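PDB 3H04: uncharacterized protein from Staphylococcus aureus subsp. aureus, which is of unknown function but belongs to the alpha/beta-hydrolase clan and is probably a serine hydrolase related to feruloyl esterases. Local coordinates for residues Val33-Gly38 / Ile63-Arg68. Residues are numbered along the deposited sequence; the frame is centred on the assembly and turned at random.
Sequences VYIHGG and IQLSYR
His36 and Tyr67 both set CG between their own backbone N and carbonyl carbon (chi1 67° and 53°), which turns the two rings toward each other so that their tips meet. Their planes lie within 6° of parallel but are slid apart, centroids 4.8 Å apart, and barely overlap: the CE2, CZ and OH end of Tyr67 meets the NE2-CE1 side of the imidazole, with Tyr67 OH over one face, 3.3 Å from His36 CE1. One water joins His36 NE2 to Tyr67 N; another links Tyr67 OH to Gly37 O. His36 ND1 makes a bent bond (2.6 Å) to a lone pair of Gly37 O, which lies tilted out of the ring plane; with the water on NE2 it helps hold the ring's rotation.

Upstream the strands run parallel. Tyr34 N donates to Ile63 O at 2.8 Å, and Leu65 N to Tyr34 O at 3.1 Å. Beyond that the chains splay, and a water fills in, giving hydrogens to Tyr34 O and Leu65 O and accepting one from His36 N. On the side of Val33, Leu65 CD2 packs on Val33 CG1 (3.6 Å). Ile35 CG2 meets Tyr67 CE2 at 3.8 Å, the side chains crossing at about a right angle, with helix 105-116 beyond. On the other face Gln64 NE2 lies 3.8 Å from Tyr34 CD2; Tyr34 OH is hydrogen-bonded to Asp47 and Arg103, Gln64 NE2 to Ala45 O.

Strands 30-35 and 60-65 with helix 50-56 form a beta-alpha-beta unit, and the His-Gly-Gly loop, close to a likely Ser104-His248-Asp220 triad, is consistent with the HGG oxyanion-hole motif of alpha/beta hydrolases.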
ATOM      1  N   VAL A  33       2.354  -8.904   6.061  1.00 15.98           N
ATOM      2  CA  VAL A  33       1.024  -8.461   5.661  1.00 15.69           C
ATOM      3  C   VAL A  33       1.117  -7.512   4.486  1.00 15.31           C
ATOM      4  O   VAL A  33       1.595  -6.386   4.626  1.00 15.01           O
ATOM      5  CB  VAL A  33       0.293  -7.741   6.823  1.00 15.32           C
ATOM      6  CG1 VAL A  33      -1.152  -7.351   6.380  1.00 16.27           C
ATOM      7  CG2 VAL A  33       0.308  -8.640   8.121  1.00 14.93           C
ATOM      8  N   TYR A  34       0.621  -7.967   3.335  1.00 15.00           N
ATOM      9  CA  TYR A  34       0.787  -7.267   2.080  1.00 14.51           C
ATOM     10  C   TYR A  34      -0.445  -6.426   1.741  1.00 15.37           C
ATOM     11  O   TYR A  34      -1.557  -6.935   1.761  1.00 13.42           O
ATOM     12  CB  TYR A  34       1.092  -8.231   0.942  1.00 14.52           C
ATOM     13  CG  TYR A  34       1.037  -7.551  -0.402  1.00 16.81           C
ATOM     14  CD1 TYR A  34       2.014  -6.639  -0.772  1.00 18.63           C
ATOM     15  CD2 TYR A  34      -0.012  -7.803  -1.302  1.00 16.25           C
ATOM     16  CE1 TYR A  34       1.954  -5.968  -1.964  1.00 17.71           C
ATOM     17  CE2 TYR A  34      -0.069  -7.155  -2.500  1.00 14.90           C
ATOM     18  CZ  TYR A  34       0.933  -6.240  -2.845  1.00 17.62           C
ATOM     19  OH  TYR A  34       0.894  -5.544  -4.034  1.00 15.37           O
ATOM     20  N   ILE A  35      -0.209  -5.143   1.413  1.00 15.47           N
ATOM     21  CA  ILE A  35      -1.276  -4.232   1.060  1.00 16.03           C
ATOM     22  C   ILE A  35      -0.989  -3.675  -0.322  1.00 16.39           C
ATOM     23  O   ILE A  35       0.030  -2.952  -0.550  1.00 16.24           O
ATOM     24  CB  ILE A  35      -1.445  -3.120   2.117  1.00 16.45           C
ATOM     25  CG1 ILE A  35      -1.495  -3.724   3.522  1.00 17.40           C
ATOM     26  CG2 ILE A  35      -2.690  -2.272   1.785  1.00 15.09           C
ATOM     27  CD1 ILE A  35      -1.915  -2.781   4.613  1.00 16.71           C
ATOM     28  N   HIS A  36      -1.873  -4.031  -1.265  1.00 16.64           N
ATOM     29  CA  HIS A  36      -1.690  -3.705  -2.670  1.00 16.09           C
ATOM     30  C   HIS A  36      -1.886  -2.231  -2.917  1.00 17.24           C
ATOM     31  O   HIS A  36      -2.478  -1.562  -2.093  1.00 16.16           O
ATOM     32  CB  HIS A  36      -2.714  -4.460  -3.554  1.00 16.03           C
ATOM     33  CG  HIS A  36      -4.138  -4.020  -3.348  1.00 16.87           C
ATOM     34  ND1 HIS A  36      -4.728  -3.018  -4.102  1.00 19.87           N
ATOM     35  CD2 HIS A  36      -5.106  -4.491  -2.523  1.00 17.16           C
ATOM     36  CE1 HIS A  36      -5.984  -2.858  -3.701  1.00 21.58           C
ATOM     37  NE2 HIS A  36      -6.245  -3.748  -2.754  1.00 18.08           N
ATOM     38  N   GLY A  37      -1.429  -1.752  -4.055  1.00 16.68           N
ATOM     39  CA  GLY A  37      -1.587  -0.352  -4.400  1.00 18.26           C
ATOM     40  C   GLY A  37      -2.861  -0.037  -5.186  1.00 18.77           C
ATOM     41  O   GLY A  37      -3.833  -0.779  -5.119  1.00 22.06           O
ATOM     42  N   GLY A  38      -2.821   1.015  -5.981  1.00 18.63           N
ATOM     43  CA  GLY A  38      -3.980   1.442  -6.811  1.00 17.74           C
ATOM     44  C   GLY A  38      -4.638   2.740  -6.421  1.00 17.45           C
ATOM     45  O   GLY A  38      -5.853   2.976  -6.700  1.00 15.30           O
ATOM     46  N   ILE A  63       0.517 -12.613   3.662  1.00 17.71           N
ATOM     47  CA  ILE A  63      -0.932 -12.482   3.822  1.00 16.98           C
ATOM     48  C   ILE A  63      -1.438 -11.304   3.000  1.00 17.10           C
ATOM     49  O   ILE A  63      -1.059 -10.184   3.270  1.00 17.00           O
ATOM     50  CB  ILE A  63      -1.293 -12.285   5.273  1.00 16.32           C
ATOM     51  CG1 ILE A  63      -0.676 -13.392   6.117  1.00 16.45           C
ATOM     52  CG2 ILE A  63      -2.840 -12.301   5.426  1.00 19.16           C
ATOM     53  CD1 ILE A  63       0.603 -13.062   6.877  1.00 15.45           C
ATOM     54  N   GLN A  64      -2.274 -11.543   1.999  1.00 15.88           N
ATOM     55  CA  GLN A  64      -2.684 -10.473   1.098  1.00 17.56           C
ATOM     56  C   GLN A  64      -4.044  -9.925   1.507  1.00 17.60           C
ATOM     57  O   GLN A  64      -5.051 -10.633   1.383  1.00 15.20           O
ATOM     58  CB  GLN A  64      -2.608 -11.006  -0.335  1.00 17.68           C
ATOM     59  CG  GLN A  64      -1.180 -11.449  -0.541  1.00 24.01           C
ATOM     60  CD  GLN A  64      -0.844 -11.985  -1.877  1.00 28.52           C
ATOM     61  OE1 GLN A  64      -0.485 -13.154  -1.969  1.00 32.11           O
ATOM     62  NE2 GLN A  64      -0.851 -11.133  -2.914  1.00 30.82           N
ATOM     63  N   LEU A  65      -4.088  -8.728   2.074  1.00 16.78           N
ATOM     64  CA  LEU A  65      -5.359  -8.258   2.621  1.00 19.01           C
ATOM     65  C   LEU A  65      -6.159  -7.429   1.669  1.00 16.84           C
ATOM     66  O   LEU A  65      -5.651  -6.954   0.680  1.00 17.31           O
ATOM     67  CB  LEU A  65      -5.239  -7.523   3.979  1.00 20.37           C
ATOM     68  CG  LEU A  65      -4.641  -6.163   4.190  1.00 20.38           C
ATOM     69  CD1 LEU A  65      -5.428  -5.033   3.587  1.00 17.42           C
ATOM     70  CD2 LEU A  65      -4.431  -5.957   5.782  1.00 17.10           C
ATOM     71  N   SER A  66      -7.439  -7.287   1.972  1.00 18.03           N
ATOM     72  CA  SER A  66      -8.344  -6.501   1.138  1.00 18.53           C
ATOM     73  C   SER A  66      -8.990  -5.400   1.949  1.00 17.89           C
ATOM     74  O   SER A  66      -9.084  -5.497   3.188  1.00 18.00           O
ATOM     75  CB  SER A  66      -9.388  -7.418   0.515  1.00 19.90           C
ATOM     76  OG  SER A  66      -8.706  -8.303  -0.398  1.00 23.80           O
ATOM     77  N   TYR A  67      -9.394  -4.334   1.250  1.00 16.82           N
ATOM     78  CA  TYR A  67     -10.136  -3.239   1.860  1.00 16.33           C
ATOM     79  C   TYR A  67     -11.083  -2.685   0.797  1.00 17.13           C
ATOM     80  O   TYR A  67     -10.811  -2.821  -0.389  1.00 15.63           O
ATOM     81  CB  TYR A  67      -9.183  -2.137   2.353  1.00 16.67           C
ATOM     82  CG  TYR A  67      -8.235  -1.662   1.297  1.00 18.08           C
ATOM     83  CD1 TYR A  67      -8.581  -0.597   0.458  1.00 20.83           C
ATOM     84  CD2 TYR A  67      -6.993  -2.243   1.127  1.00 18.21           C
ATOM     85  CE1 TYR A  67      -7.698  -0.153  -0.529  1.00 20.41           C
ATOM     86  CE2 TYR A  67      -6.094  -1.792   0.151  1.00 20.15           C
ATOM     87  CZ  TYR A  67      -6.470  -0.743  -0.661  1.00 23.40           C
ATOM     88  OH  TYR A  67      -5.631  -0.330  -1.646  1.00 23.05           O
ATOM     89  N   ARG A  68     -12.163  -2.039   1.237  1.00 16.92           N
ATOM     90  CA  ARG A  68     -13.108  -1.408   0.308  1.00 17.42           C
ATOM     91  C   ARG A  68     -12.464  -0.175  -0.348  1.00 16.89           C
ATOM     92  O   ARG A  68     -11.707   0.569   0.255  1.00 18.73           O
ATOM     93  CB  ARG A  68     -14.435  -1.127   1.025  1.00 17.51           C
ATOM     94  CG  ARG A  68     -15.290  -2.397   1.193  1.00 17.24           C
ATOM     95  CD  ARG A  68     -16.511  -2.160   2.081  1.00 20.49           C
ATOM     96  NE  ARG A  68     -16.164  -2.080   3.494  1.00 18.73           N
ATOM     97  CZ  ARG A  68     -17.070  -1.943   4.456  1.00 19.07           C
ATOM     98  NH1 ARG A  68     -18.372  -1.834   4.149  1.00 15.35           N
ATOM     99  NH2 ARG A  68     -16.691  -1.897   5.712  1.00 17.62           N
TER
HETATM  100  O   HOH W   1      -3.192  -6.540  -0.641  1.00 14.70           O
HETATM  101  O   HOH W   2      -8.708  -3.962  -1.654  1.00 18.30           O
HETATM  102  O   HOH W   3      -6.091   0.789  -4.163  1.00 20.45           O